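PDB 3EUW: Myo-inositol dehydrogenase from Corynebacterium glutamicum, which probably oxidises myo-inositol with NAD+ as an inositol 2-dehydrogenase of the Gfo/Idh/MocA family. Local coordinates for residues 288-291 and 292-295. Sequence-based numbering, arbitrary orientation.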
loop_
_atom_site.group_PDB
_atom_site.type_symbol
_atom_site.label_atom_id
_atom_site.label_comp_id
_atom_site.label_asym_id
_atom_site.label_seq_id
_atom_site.Cartn_x
_atom_site.Cartn_y
_atom_site.Cartn_z
ATOM N N ALA A 288 -8.777 -24.618 8.098
ATOM C CA ALA A 288 -8.753 -24.344 9.525
ATOM C C ALA A 288 -10.084 -24.749 10.135
ATOM O O ALA A 288 -10.138 -25.244 11.256
ATOM C CB ALA A 288 -8.474 -22.872 9.776
ATOM N N GLU A 289 -11.161 -24.541 9.388
ATOM C CA GLU A 289 -12.478 -24.901 9.870
ATOM C C GLU A 289 -12.556 -26.420 10.059
ATOM O O GLU A 289 -13.096 -26.898 11.052
ATOM C CB GLU A 289 -13.552 -24.451 8.881
ATOM C CG GLU A 289 -14.983 -24.666 9.361
ATOM C CD GLU A 289 -16.007 -24.162 8.357
ATOM O OE1 GLU A 289 -16.112 -24.758 7.263
ATOM O OE2 GLU A 289 -16.703 -23.167 8.650
ATOM N N LEU A 290 -12.006 -27.171 9.105
ATOM C CA LEU A 290 -12.032 -28.624 9.187
ATOM C C LEU A 290 -11.241 -29.115 10.405
ATOM O O LEU A 290 -11.698 -29.993 11.135
ATOM C CB LEU A 290 -11.461 -29.236 7.906
ATOM C CG LEU A 290 -11.647 -30.746 7.731
ATOM C CD1 LEU A 290 -13.134 -31.095 7.728
ATOM C CD2 LEU A 290 -11.004 -31.176 6.441
ATOM N N ALA A 291 -10.064 -28.534 10.621
ATOM C CA ALA A 291 -9.213 -28.915 11.743
ATOM C C ALA A 291 -9.943 -28.704 13.064
ATOM O O ALA A 291 -9.857 -29.526 13.967
ATOM C CB ALA A 291 -7.921 -28.100 11.725
ATOM N N THR A 292 -10.658 -27.591 13.169
ATOM C CA THR A 292 -11.407 -27.282 14.375
ATOM C C THR A 292 -12.529 -28.290 14.576
ATOM O O THR A 292 -12.899 -28.608 15.708
ATOM C CB THR A 292 -11.968 -25.845 14.299
ATOM O OG1 THR A 292 -10.866 -24.938 14.279
ATOM C CG2 THR A 292 -12.841 -25.514 15.492
ATOM N N PHE A 293 -13.062 -28.796 13.470
ATOM C CA PHE A 293 -14.133 -29.781 13.521
ATOM C C PHE A 293 -13.566 -31.060 14.093
ATOM O O PHE A 293 -14.165 -31.683 14.962
ATOM C CB PHE A 293 -14.687 -30.040 12.119
ATOM C CG PHE A 293 -15.821 -31.024 12.078
ATOM C CD1 PHE A 293 -16.893 -30.914 12.952
ATOM C CD2 PHE A 293 -15.840 -32.038 11.123
ATOM C CE1 PHE A 293 -17.970 -31.787 12.876
ATOM C CE2 PHE A 293 -16.909 -32.917 11.038
ATOM C CZ PHE A 293 -17.979 -32.791 11.917
ATOM N N ALA A 294 -12.396 -31.446 13.596
ATOM C CA ALA A 294 -11.730 -32.651 14.064
ATOM C C ALA A 294 -11.445 -32.579 15.570
ATOM O O ALA A 294 -11.693 -33.539 16.298
ATOM C CB ALA A 294 -10.434 -32.860 13.294
ATOM N N GLN A 295 -10.929 -31.448 16.041
ATOM C CA GLN A 295 -10.613 -31.304 17.458
ATOM C C GLN A 295 -11.882 -31.355 18.307
ATOM O O GLN A 295 -11.856 -31.838 19.433
ATOM C CB GLN A 295 -9.859 -29.992 17.705
ATOM C CG GLN A 295 -9.334 -29.799 19.126
ATOM C CD GLN A 295 -8.387 -30.910 19.573
ATOM O OE1 GLN A 295 -7.418 -31.240 18.881
ATOM N NE2 GLN A 295 -8.661 -31.486 20.737
#
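Thr292 N bonds Ala288 O across one turn of the alpha-helix 283-299, which packs against the parallel sheet of the Rossmann-fold domain. Each backbone N-H bonds the carbonyl oxygen four residues earlier. Ala294 N lies 2.9 Å from Leu290 O. Gln295 N meets Ala291 O at 3.0 Å. The Phe293 N bond to Glu289 O is more bent, at 140°; the same N-H also makes a weak bond to Leu290 O.

Leu290 and Phe293 turn their side chains to the buried flank. There Leu290 CD1 comes within 4.4 Å of Phe293 CD2, a loose apolar contact. Phe293 CG is anti to the backbone N (chi1 -179°), which carries the ring away from the helix axis toward Met120 and Phe303. Leu290 packs on Asn22, Ile23 and Leu29; Ile23 and Leu29 belong to the sodium site. Gln295 instead lies on the exposed flank, where its NE2 hydrogen-bonds Asp299 OD2.

Thr292 grips Ala288 O twice. With chi1 at -65°, its hydroxyl sits beside its own backbone N and folds back along the helix. Thr292 OG1 and Thr292 N, each 3.1 Å from Ala288 O, approach that oxygen from opposite faces of the carbonyl plane.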